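Local coordinates for glutathione S-transferase (Burkholderia xenovorans, PDB 2DSA), which reductively dechlorinates polychlorinated biphenyl metabolites, and probably uses glutathione bound in its active site as cosubstrate, at residues G134-Q139 with P176-F181; I69-A74 with Q96-I101; P144-L147 with V153-I156; Q81-P84 with E90-H93. One frame throughout, in Å; residues are numbered along the deposited sequence.

Contact 1: G134-Q139 with P176-F181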
loop_
_atom_site.group_PDB
_atom_site.type_symbol
_atom_site.label_atom_id
_atom_site.label_comp_id
_atom_site.label_asym_id
_atom_site.label_seq_id
_atom_site.Cartn_x
_atom_site.Cartn_y
_atom_site.Cartn_z
ATOM N N GLY A 134 -16.562 6.718 -4.411
ATOM C CA GLY A 134 -17.464 6.411 -5.520
ATOM C C GLY A 134 -17.065 5.116 -6.209
ATOM O O GLY A 134 -17.909 4.258 -6.473
ATOM N N GLN A 135 -15.771 4.964 -6.487
ATOM C CA GLN A 135 -15.283 3.745 -7.125
ATOM C C GLN A 135 -15.591 2.487 -6.290
ATOM O O GLN A 135 -15.973 1.447 -6.838
ATOM C CB GLN A 135 -13.788 3.852 -7.431
ATOM C CG GLN A 135 -13.211 2.637 -8.174
ATOM C CD GLN A 135 -11.705 2.696 -8.318
ATOM O OE1 GLN A 135 -11.057 3.694 -7.951
ATOM N NE2 GLN A 135 -11.127 1.621 -8.841
ATOM N N VAL A 136 -15.450 2.593 -4.971
ATOM C CA VAL A 136 -15.706 1.453 -4.078
ATOM C C VAL A 136 -17.193 1.154 -3.949
ATOM O O VAL A 136 -17.592 -0.009 -3.865
ATOM C CB VAL A 136 -15.091 1.663 -2.672
ATOM C CG1 VAL A 136 -15.184 0.394 -1.858
ATOM C CG2 VAL A 136 -13.649 2.101 -2.795
ATOM N N ALA A 137 -18.011 2.206 -3.924
ATOM C CA ALA A 137 -19.458 2.048 -3.872
ATOM C C ALA A 137 -19.969 1.306 -5.103
ATOM O O ALA A 137 -20.832 0.432 -4.990
ATOM C CB ALA A 137 -20.139 3.399 -3.722
ATOM N N ARG A 138 -19.417 1.631 -6.271
ATOM C CA ARG A 138 -19.771 0.912 -7.495
ATOM C C ARG A 138 -19.331 -0.552 -7.440
ATOM O O ARG A 138 -20.056 -1.446 -7.899
ATOM C CB ARG A 138 -19.232 1.632 -8.730
ATOM C CG ARG A 138 -19.876 3.011 -8.917
ATOM C CD ARG A 138 -19.586 3.660 -10.279
ATOM N NE ARG A 138 -18.161 3.946 -10.472
ATOM C CZ ARG A 138 -17.534 5.045 -10.051
ATOM N NH1 ARG A 138 -18.200 5.996 -9.386
ATOM N NH2 ARG A 138 -16.232 5.186 -10.295
ATOM N N GLN A 139 -18.156 -0.793 -6.846
ATOM C CA GLN A 139 -17.620 -2.147 -6.692
ATOM C C GLN A 139 -18.541 -2.983 -5.799
ATOM O O GLN A 139 -18.786 -4.150 -6.072
ATOM C CB GLN A 139 -16.190 -2.096 -6.122
ATOM C CG GLN A 139 -15.506 -3.469 -5.872
ATOM C CD GLN A 139 -15.049 -4.191 -7.149
ATOM O OE1 GLN A 139 -14.873 -5.412 -7.143
ATOM N NE2 GLN A 139 -14.848 -3.446 -8.234
ATOM N N PRO A 176 -25.103 4.470 -0.692
ATOM C CA PRO A 176 -25.871 3.451 0.010
ATOM C C PRO A 176 -25.250 2.047 0.006
ATOM O O PRO A 176 -25.440 1.310 0.965
ATOM C CB PRO A 176 -27.224 3.455 -0.722
ATOM C CG PRO A 176 -27.050 4.299 -1.921
ATOM C CD PRO A 176 -25.933 5.201 -1.672
ATOM N N SER A 177 -24.521 1.676 -1.047
ATOM C CA SER A 177 -23.840 0.362 -1.080
ATOM C C SER A 177 -22.707 0.225 -0.029
ATOM O O SER A 177 -22.403 -0.886 0.427
ATOM C CB SER A 177 -23.338 0.025 -2.493
ATOM O OG SER A 177 -22.228 0.836 -2.834
ATOM N N LEU A 178 -22.118 1.355 0.366
ATOM C CA LEU A 178 -21.090 1.394 1.413
ATOM C C LEU A 178 -21.678 1.256 2.818
ATOM O O LEU A 178 -21.090 0.592 3.679
ATOM C CB LEU A 178 -20.236 2.667 1.322
ATOM C CG LEU A 178 -19.418 2.873 0.034
ATOM C CD1 LEU A 178 -18.603 4.144 0.110
ATOM C CD2 LEU A 178 -18.510 1.666 -0.238
ATOM N N GLN A 179 -22.820 1.903 3.052
ATOM C CA GLN A 179 -23.583 1.735 4.295
ATOM C C GLN A 179 -24.119 0.314 4.430
ATOM O O GLN A 179 -24.125 -0.253 5.517
ATOM C CB GLN A 179 -24.736 2.734 4.350
ATOM C CG GLN A 179 -24.288 4.169 4.456
ATOM C CD GLN A 179 -25.409 5.145 4.194
ATOM O OE1 GLN A 179 -26.255 4.921 3.325
ATOM N NE2 GLN A 179 -25.409 6.254 4.931
ATOM N N ALA A 180 -24.576 -0.250 3.317
ATOM C CA ALA A 180 -25.010 -1.642 3.268
ATOM C C ALA A 180 -23.852 -2.573 3.623
ATOM O O ALA A 180 -24.030 -3.539 4.366
ATOM C CB ALA A 180 -25.560 -1.977 1.895
ATOM N N PHE A 181 -22.669 -2.260 3.098
ATOM C CA PHE A 181 -21.447 -3.013 3.387
ATOM C C PHE A 181 -21.072 -2.924 4.868
ATOM O O PHE A 181 -20.707 -3.928 5.470
ATOM C CB PHE A 181 -20.304 -2.524 2.479
ATOM C CG PHE A 181 -18.938 -3.022 2.878
ATOM C CD1 PHE A 181 -18.455 -4.234 2.394
ATOM C CD2 PHE A 181 -18.122 -2.257 3.715
ATOM C CE1 PHE A 181 -17.185 -4.683 2.752
ATOM C CE2 PHE A 181 -16.859 -2.698 4.079
ATOM C CZ PHE A 181 -16.391 -3.906 3.596
#
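Leu178 and Ser177 lie against Ala137 where two helices of the all-helical C-terminal domain of the glutathione S-transferase fold cross. Ala137 sits in the last turn of helix 119-139. Ser177 and Leu178 are in the first turn of helix 176-186. The short axes come within 8.3 Å of each other at 67°. The small side chains of Ala137 and Ser177 are consistent with this close approach, and the CA atoms of Ala137 and Ser177 are 5.5 Å apart.

Leu178 can be followed outward. From CB the chain starts neither toward nor away from the other helix. With CG anti to the carbonyl carbon, the branch point is carried nearer, and CG rests 3.9 Å from Ala137 CB. CD1 lies farther over the same methyl. CD2 goes deeper, to the backbone N and CA of Ala137. It also reaches Val136 CG1, 3.9 Å away, where the two side chains cross at about a right angle. Val136 continues the apolar layer on to Leu158 of helix 153-163 and Phe100 of helix 89-109.

The polar half of the contact is a single short bond. Ser177 OG donates to the carbonyl oxygen of Ala137. Its chi1 of 72° places OG between its own backbone N and carbonyl carbon, on the side of the other helix. The hydroxyl approaches the carbonyl from well off its axis, with a C=O...OG angle of 110°. It also brushes the methyl of the same residue, with Ser177 OG 3.4 Å from Ala137 CB, and its bond to Ala137 O measures 2.6 Å.

Contact 2: I69-A74 with Q96-I101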
loop_
_atom_site.group_PDB
_atom_site.type_symbol
_atom_site.label_atom_id
_atom_site.label_comp_id
_atom_site.label_asym_id
_atom_site.label_seq_id
_atom_site.Cartn_x
_atom_site.Cartn_y
_atom_site.Cartn_z
ATOM N N ILE A 69 0.540 -7.405 7.496
ATOM C CA ILE A 69 0.011 -8.048 8.715
ATOM C C ILE A 69 -1.240 -8.888 8.452
ATOM O O ILE A 69 -1.296 -10.044 8.862
ATOM C CB ILE A 69 -0.244 -7.034 9.847
ATOM C CG1 ILE A 69 1.085 -6.474 10.355
ATOM C CG2 ILE A 69 -1.083 -7.658 11.031
ATOM C CD1 ILE A 69 0.960 -5.071 10.994
ATOM N N VAL A 70 -2.232 -8.319 7.769
ATOM C CA VAL A 70 -3.501 -9.013 7.596
ATOM C C VAL A 70 -3.374 -10.236 6.673
ATOM O O VAL A 70 -4.129 -11.191 6.805
ATOM C CB VAL A 70 -4.715 -8.051 7.250
ATOM C CG1 VAL A 70 -4.875 -7.005 8.352
ATOM C CG2 VAL A 70 -4.584 -7.363 5.855
ATOM N N GLN A 71 -2.394 -10.210 5.770
ATOM C CA GLN A 71 -2.091 -11.366 4.923
ATOM C C GLN A 71 -1.387 -12.486 5.717
ATOM O O GLN A 71 -1.713 -13.655 5.554
ATOM C CB GLN A 71 -1.255 -10.951 3.701
ATOM C CG GLN A 71 -2.060 -10.152 2.658
ATOM C CD GLN A 71 -1.251 -9.835 1.431
ATOM O OE1 GLN A 71 -1.167 -10.652 0.502
ATOM N NE2 GLN A 71 -0.617 -8.658 1.422
ATOM N N TYR A 72 -0.419 -12.115 6.552
ATOM C CA TYR A 72 0.197 -13.065 7.453
ATOM C C TYR A 72 -0.888 -13.745 8.294
ATOM O O TYR A 72 -0.961 -14.975 8.334
ATOM C CB TYR A 72 1.293 -12.419 8.328
ATOM C CG TYR A 72 1.827 -13.391 9.378
ATOM C CD1 TYR A 72 1.240 -13.460 10.643
ATOM C CD2 TYR A 72 2.872 -14.273 9.087
ATOM C CE1 TYR A 72 1.673 -14.365 11.597
ATOM C CE2 TYR A 72 3.333 -15.179 10.064
ATOM C CZ TYR A 72 2.718 -15.214 11.299
ATOM O OH TYR A 72 3.127 -16.094 12.257
ATOM N N VAL A 73 -1.754 -12.945 8.908
ATOM C CA VAL A 73 -2.833 -13.447 9.748
ATOM C C VAL A 73 -3.757 -14.445 9.016
ATOM O O VAL A 73 -3.996 -15.572 9.494
ATOM C CB VAL A 73 -3.638 -12.284 10.376
ATOM C CG1 VAL A 73 -4.920 -12.802 11.042
ATOM C CG2 VAL A 73 -2.778 -11.490 11.380
ATOM N N ALA A 74 -4.244 -14.038 7.846
ATOM C CA ALA A 74 -5.081 -14.897 7.017
ATOM C C ALA A 74 -4.409 -16.225 6.625
ATOM O O ALA A 74 -5.065 -17.264 6.560
ATOM C CB ALA A 74 -5.530 -14.140 5.758
ATOM N N GLN A 96 -4.095 -5.871 -4.593
ATOM C CA GLN A 96 -4.578 -4.684 -5.288
ATOM C C GLN A 96 -5.522 -3.914 -4.384
ATOM O O GLN A 96 -5.289 -2.749 -4.113
ATOM C CB GLN A 96 -5.300 -5.088 -6.585
ATOM C CG GLN A 96 -6.028 -3.926 -7.272
ATOM C CD GLN A 96 -6.940 -4.402 -8.396
ATOM O OE1 GLN A 96 -8.147 -4.147 -8.377
ATOM N NE2 GLN A 96 -6.381 -5.147 -9.341
ATOM N N TRP A 97 -6.579 -4.576 -3.901
ATOM C CA TRP A 97 -7.534 -3.925 -3.015
ATOM C C TRP A 97 -6.916 -3.420 -1.724
ATOM O O TRP A 97 -7.216 -2.286 -1.307
ATOM C CB TRP A 97 -8.782 -4.772 -2.772
ATOM C CG TRP A 97 -9.786 -4.566 -3.862
ATOM C CD1 TRP A 97 -10.179 -5.482 -4.803
ATOM C CD2 TRP A 97 -10.485 -3.345 -4.170
ATOM N NE1 TRP A 97 -11.094 -4.910 -5.657
ATOM C CE2 TRP A 97 -11.295 -3.602 -5.298
ATOM C CE3 TRP A 97 -10.522 -2.067 -3.585
ATOM C CZ2 TRP A 97 -12.135 -2.623 -5.866
ATOM C CZ3 TRP A 97 -11.364 -1.093 -4.142
ATOM C CH2 TRP A 97 -12.154 -1.381 -5.276
ATOM N N LEU A 98 -6.029 -4.218 -1.117
ATOM C CA LEU A 98 -5.335 -3.792 0.107
ATOM C C LEU A 98 -4.465 -2.544 -0.118
ATOM O O LEU A 98 -4.447 -1.655 0.715
ATOM C CB LEU A 98 -4.489 -4.924 0.708
ATOM C CG LEU A 98 -5.175 -6.144 1.336
ATOM C CD1 LEU A 98 -4.114 -7.163 1.765
ATOM C CD2 LEU A 98 -6.053 -5.743 2.533
ATOM N N ASN A 99 -3.733 -2.494 -1.232
ATOM C CA ASN A 99 -2.925 -1.319 -1.519
ATOM C C ASN A 99 -3.766 -0.079 -1.851
ATOM O O ASN A 99 -3.383 1.034 -1.487
ATOM C CB ASN A 99 -1.912 -1.572 -2.639
ATOM C CG ASN A 99 -0.802 -0.556 -2.631
ATOM O OD1 ASN A 99 0.073 -0.621 -1.784
ATOM N ND2 ASN A 99 -0.850 0.422 -3.556
ATOM N N PHE A 100 -4.879 -0.289 -2.564
ATOM C CA PHE A 100 -5.898 0.734 -2.788
ATOM C C PHE A 100 -6.449 1.342 -1.496
ATOM O O PHE A 100 -6.501 2.570 -1.346
ATOM C CB PHE A 100 -7.057 0.191 -3.628
ATOM C CG PHE A 100 -8.087 1.238 -3.981
ATOM C CD1 PHE A 100 -7.990 1.954 -5.177
ATOM C CD2 PHE A 100 -9.154 1.521 -3.112
ATOM C CE1 PHE A 100 -8.929 2.919 -5.509
ATOM C CE2 PHE A 100 -10.099 2.482 -3.431
ATOM C CZ PHE A 100 -9.996 3.185 -4.632
ATOM N N ILE A 101 -6.867 0.492 -0.566
ATOM C CA ILE A 101 -7.420 0.989 0.689
ATOM C C ILE A 101 -6.368 1.817 1.425
ATOM O O ILE A 101 -6.658 2.904 1.931
ATOM C CB ILE A 101 -8.022 -0.138 1.565
ATOM C CG1 ILE A 101 -9.187 -0.800 0.837
ATOM C CG2 ILE A 101 -8.501 0.420 2.900
ATOM C CD1 ILE A 101 -9.444 -2.244 1.210
#
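The domain interface of the glutathione S-transferase fold runs through this contact, where Leu98 meets Val70 and Gln71. Helix 66-76 belongs to the thioredoxin-like N-terminal domain. Helix 89-109 is the first long helix of the helical domain. The backbones stay well apart, with 9.3 Å between the CA atoms of Val70 and Leu98, and side chains span the gap.

Leu98 points toward helix 66-76, and its two methyls have different neighbours. CD2 meets Val70 alone of the two residues and lies 4.0 Å from Val70 CG2. CD1 lies along the glutamine, 3.7 Å from Gln71 CG, and also comes near Val70 CG2. In both pairs the side chains pass each other in opposite directions. Val70 is also packed by Ser13 and Pro14 of helix 12-21 and by Val153.

Gln71 is buried, and its amide has polar partners beyond the leucine. OE1 accepts from Arg91 NE and Gln95 NE2, and NE2 donates to the backbone oxygen of Pro67. These bonds hold the amide in place beside the methyl. The chain is extended beyond CG (chi2 -176°), and Gln71 NE2 ends 3.8 Å from Leu98 CD1.

Contact 3: P144-L147 with V153-I156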
loop_
_atom_site.group_PDB
_atom_site.type_symbol
_atom_site.label_atom_id
_atom_site.label_comp_id
_atom_site.label_asym_id
_atom_site.label_seq_id
_atom_site.Cartn_x
_atom_site.Cartn_y
_atom_site.Cartn_z
ATOM N N PRO A 144 -21.522 -8.504 -2.450
ATOM C CA PRO A 144 -21.455 -8.118 -1.036
ATOM C C PRO A 144 -20.055 -7.709 -0.538
ATOM O O PRO A 144 -19.947 -6.883 0.364
ATOM C CB PRO A 144 -21.964 -9.359 -0.309
ATOM C CG PRO A 144 -21.690 -10.490 -1.238
ATOM C CD PRO A 144 -21.792 -9.945 -2.623
ATOM N N TYR A 145 -19.002 -8.279 -1.127
ATOM C CA TYR A 145 -17.630 -8.009 -0.708
ATOM C C TYR A 145 -16.750 -7.642 -1.896
ATOM O O TYR A 145 -17.165 -7.802 -3.046
ATOM C CB TYR A 145 -17.061 -9.212 0.062
ATOM C CG TYR A 145 -17.961 -9.635 1.187
ATOM C CD1 TYR A 145 -18.716 -10.800 1.096
ATOM C CD2 TYR A 145 -18.103 -8.842 2.323
ATOM C CE1 TYR A 145 -19.564 -11.182 2.123
ATOM C CE2 TYR A 145 -18.944 -9.211 3.335
ATOM C CZ TYR A 145 -19.673 -10.378 3.227
ATOM O OH TYR A 145 -20.509 -10.739 4.248
ATOM N N LEU A 146 -15.558 -7.120 -1.597
ATOM C CA LEU A 146 -14.616 -6.598 -2.599
ATOM C C LEU A 146 -14.185 -7.637 -3.650
ATOM O O LEU A 146 -14.036 -7.313 -4.842
ATOM C CB LEU A 146 -13.393 -6.004 -1.890
ATOM C CG LEU A 146 -13.179 -4.487 -1.697
ATOM C CD1 LEU A 146 -14.385 -3.608 -2.018
ATOM C CD2 LEU A 146 -12.554 -4.144 -0.328
ATOM N N LEU A 147 -14.007 -8.882 -3.203
ATOM C CA LEU A 147 -13.604 -9.980 -4.084
ATOM C C LEU A 147 -14.780 -10.856 -4.543
ATOM O O LEU A 147 -14.577 -11.860 -5.229
ATOM C CB LEU A 147 -12.493 -10.825 -3.432
ATOM C CG LEU A 147 -11.203 -10.055 -3.048
ATOM C CD1 LEU A 147 -10.133 -10.995 -2.502
ATOM C CD2 LEU A 147 -10.641 -9.233 -4.193
ATOM N N VAL A 153 -9.757 -10.217 4.187
ATOM C CA VAL A 153 -9.099 -9.169 4.973
ATOM C C VAL A 153 -9.170 -7.747 4.307
ATOM O O VAL A 153 -8.992 -6.743 4.982
ATOM C CB VAL A 153 -7.631 -9.556 5.371
ATOM C CG1 VAL A 153 -7.612 -10.698 6.387
ATOM C CG2 VAL A 153 -6.793 -9.933 4.156
ATOM N N ALA A 154 -9.425 -7.676 3.001
ATOM C CA ALA A 154 -9.619 -6.377 2.314
ATOM C C ALA A 154 -10.898 -5.680 2.771
ATOM O O ALA A 154 -10.923 -4.478 2.946
ATOM C CB ALA A 154 -9.637 -6.558 0.799
ATOM N N ASP A 155 -11.951 -6.465 2.975
ATOM C CA ASP A 155 -13.229 -5.983 3.478
ATOM C C ASP A 155 -13.120 -5.490 4.906
ATOM O O ASP A 155 -13.773 -4.509 5.280
ATOM C CB ASP A 155 -14.273 -7.095 3.399
ATOM C CG ASP A 155 -14.522 -7.554 1.983
ATOM O OD1 ASP A 155 -14.256 -8.748 1.684
ATOM O OD2 ASP A 155 -14.969 -6.719 1.163
ATOM N N ILE A 156 -12.308 -6.179 5.700
ATOM C CA ILE A 156 -12.060 -5.790 7.085
ATOM C C ILE A 156 -11.320 -4.455 7.126
ATOM O O ILE A 156 -11.687 -3.564 7.878
ATOM C CB ILE A 156 -11.263 -6.885 7.858
ATOM C CG1 ILE A 156 -12.107 -8.152 8.000
ATOM C CG2 ILE A 156 -10.843 -6.381 9.217
ATOM C CD1 ILE A 156 -11.302 -9.418 8.308
HETATM O O HOH W 1 -13.651 -9.955 -0.462
#
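Asp155, Leu146 and Ala154 carry most of this contact, at the start of helix 153-163 in the helical domain. Asp155 belongs to the Ser-x-x-Asp capping box characteristic of glutathione S-transferases. Its OD1 accepts from the backbone N of Ser152, the residue just before the helix. The same carboxylate also holds the preceding loop.

OD2 takes the direct bond to the loop. It receives the backbone N-H of Leu146 at 2.9 Å on its syn lone pair, and the bond is nearly straight at 169°. Asp155 chi1 is -62°, with CG anti to the carbonyl carbon, which swings the carboxylate toward the loop. OD1 reaches the next residue through a water, which donates to Asp155 OD1 and accepts from Leu147 N at 3.0 Å. The buried carboxylate therefore ties the start of the helix to two successive loop amides, one directly and one through water. The two N-H groups and the water would be expected to stabilise its negative charge.

The Leu146 side chain passes Asp155 in the opposite direction, and CD2 settles 4.0 Å from Ala154 CB. The same methyl lies near the carbonyl oxygen of Ala154. Trp97 of helix 89-109 and Leu140 also pack on Leu146.

Tyr145 lies against the carboxylate. Its ring and the carboxylate plane are 63° apart, and the two side chains cross at about a right angle. Arg184 and Val185 of helix 176-186 touch the tyrosine. Its closest atom to the acid is the methylene, with Tyr145 CB 3.3 Å from Asp155 OD1.

Contact 4: Q81-P84 with E90-H93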
loop_
_atom_site.group_PDB
_atom_site.type_symbol
_atom_site.label_atom_id
_atom_site.label_comp_id
_atom_site.label_asym_id
_atom_site.label_seq_id
_atom_site.Cartn_x
_atom_site.Cartn_y
_atom_site.Cartn_z
ATOM N N GLN A 81 -10.505 -18.999 4.932
ATOM C CA GLN A 81 -10.575 -18.296 3.639
ATOM C C GLN A 81 -10.656 -16.775 3.790
ATOM O O GLN A 81 -11.407 -16.102 3.078
ATOM C CB GLN A 81 -11.754 -18.808 2.803
ATOM C CG GLN A 81 -11.852 -20.322 2.751
ATOM C CD GLN A 81 -13.072 -20.784 2.006
ATOM O OE1 GLN A 81 -14.112 -21.071 2.610
ATOM N NE2 GLN A 81 -12.963 -20.848 0.682
ATOM N N LEU A 82 -9.882 -16.248 4.729
ATOM C CA LEU A 82 -9.764 -14.812 4.907
ATOM C C LEU A 82 -8.944 -14.122 3.807
ATOM O O LEU A 82 -8.942 -12.893 3.712
ATOM C CB LEU A 82 -9.211 -14.487 6.294
ATOM C CG LEU A 82 -10.156 -14.881 7.433
ATOM C CD1 LEU A 82 -9.462 -14.718 8.774
ATOM C CD2 LEU A 82 -11.492 -14.116 7.361
ATOM N N ALA A 83 -8.234 -14.913 3.008
ATOM C CA ALA A 83 -7.549 -14.429 1.802
ATOM C C ALA A 83 -7.560 -15.565 0.798
ATOM O O ALA A 83 -7.503 -16.721 1.203
ATOM C CB ALA A 83 -6.122 -14.034 2.110
ATOM N N PRO A 84 -7.618 -15.252 -0.514
ATOM C CA PRO A 84 -7.362 -16.317 -1.496
ATOM C C PRO A 84 -5.948 -16.871 -1.348
ATOM O O PRO A 84 -5.040 -16.173 -0.840
ATOM C CB PRO A 84 -7.494 -15.597 -2.850
ATOM C CG PRO A 84 -8.307 -14.365 -2.557
ATOM C CD PRO A 84 -7.930 -13.962 -1.163
ATOM N N GLU A 90 -6.686 -14.361 -7.708
ATOM C CA GLU A 90 -7.501 -13.632 -6.735
ATOM C C GLU A 90 -6.706 -13.136 -5.512
ATOM O O GLU A 90 -7.088 -12.148 -4.888
ATOM C CB GLU A 90 -8.733 -14.443 -6.320
ATOM C CG GLU A 90 -9.855 -14.452 -7.388
ATOM C CD GLU A 90 -10.407 -13.046 -7.707
ATOM O OE1 GLU A 90 -10.237 -12.582 -8.854
ATOM O OE2 GLU A 90 -11.015 -12.406 -6.815
ATOM N N ARG A 91 -5.592 -13.796 -5.193
ATOM C CA ARG A 91 -4.697 -13.280 -4.135
ATOM C C ARG A 91 -4.004 -11.961 -4.552
ATOM O O ARG A 91 -3.872 -11.048 -3.735
ATOM C CB ARG A 91 -3.693 -14.357 -3.691
ATOM C CG ARG A 91 -2.751 -13.950 -2.539
ATOM C CD ARG A 91 -3.464 -13.339 -1.322
ATOM N NE ARG A 91 -2.526 -13.122 -0.223
ATOM C CZ ARG A 91 -2.286 -14.005 0.744
ATOM N NH1 ARG A 91 -2.921 -15.171 0.756
ATOM N NH2 ARG A 91 -1.400 -13.730 1.689
ATOM N N TYR A 92 -3.578 -11.855 -5.813
ATOM C CA TYR A 92 -3.059 -10.563 -6.351
ATOM C C TYR A 92 -4.130 -9.484 -6.356
ATOM O O TYR A 92 -3.879 -8.324 -6.028
ATOM C CB TYR A 92 -2.409 -10.720 -7.734
ATOM C CG TYR A 92 -1.329 -11.780 -7.734
ATOM C CD1 TYR A 92 -1.573 -13.041 -8.274
ATOM C CD2 TYR A 92 -0.089 -11.543 -7.145
ATOM C CE1 TYR A 92 -0.605 -14.033 -8.246
ATOM C CE2 TYR A 92 0.891 -12.528 -7.118
ATOM C CZ TYR A 92 0.620 -13.772 -7.668
ATOM O OH TYR A 92 1.575 -14.756 -7.646
ATOM N N HIS A 93 -5.338 -9.898 -6.701
ATOM C CA HIS A 93 -6.508 -9.051 -6.631
ATOM C C HIS A 93 -6.797 -8.545 -5.186
ATOM O O HIS A 93 -7.174 -7.388 -4.994
ATOM C CB HIS A 93 -7.699 -9.802 -7.244
ATOM C CG HIS A 93 -8.869 -8.928 -7.581
ATOM N ND1 HIS A 93 -10.139 -9.434 -7.781
ATOM C CD2 HIS A 93 -8.967 -7.588 -7.747
ATOM C CE1 HIS A 93 -10.967 -8.442 -8.054
ATOM N NE2 HIS A 93 -10.282 -7.311 -8.038
#
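The linker between the two domains of the glutathione S-transferase fold passes the start of helix 89-109 here, and Pro84 and Ala83 rest on Arg91 and Glu90. Pro84 is the centre of the packing. Its ring lies against the first turn of the helix, with Pro84 CB 3.5 Å from Arg91 N. Pro84 CG is 3.4 Å from the carbonyl oxygen of Glu90, and the Glu90 CB methylene lies beside the ring.

Arg91 reaches back over the linker. Its CG is anti to the backbone N, and a bend at chi2 (50°) folds the chain round the proline carbonyl. CB, CG and CD all pass near that oxygen. NH1 then donates to Pro84 O at 2.8 Å. The bond runs nearly along the C=O axis and in the guanidinium plane. Ala83 CB takes a different place, over one face of the guanidinium, 3.7 Å from Arg91 NH1. The same NH1 forms a salt bridge with Asp75 of helix 66-76, so one nitrogen joins linker and N-terminal domain.

Glu90 turns its carboxylate away from the linker. OE2 accepts from His93 ND1, 3.2 Å away and one turn along the helix. Next to Arg91, Tyr92 OH bonds to Asp75 of the second subunit. The arrangement belongs to the interdomain linker of the glutathione S-transferase fold, where it meets the first helix of the helical domain.

Contacts 1, 2 and 3 are buried, whereas contact 4 is only partly so. Contacts 2 and 4 share helix 89-109, and contact 4 is nested inside contact 2. Contact 2 joins the two domains, and contact 4 holds the linker between them. Contacts 1, 2 and 4 reach the second subunit. Contacts 1 and 3 stay within the helical domain, with contact 3 nested inside contact 1. They meet where Phe181 packs on Asp155. Chemistry follows place: contact 2 has no hydrogen bond across it, contact 1 adds one hydroxyl bond to close helix packing, and contacts 3 and 4 use a charged side chain to hold loop backbone. Leu82 and Val153 join these last two through their backbones.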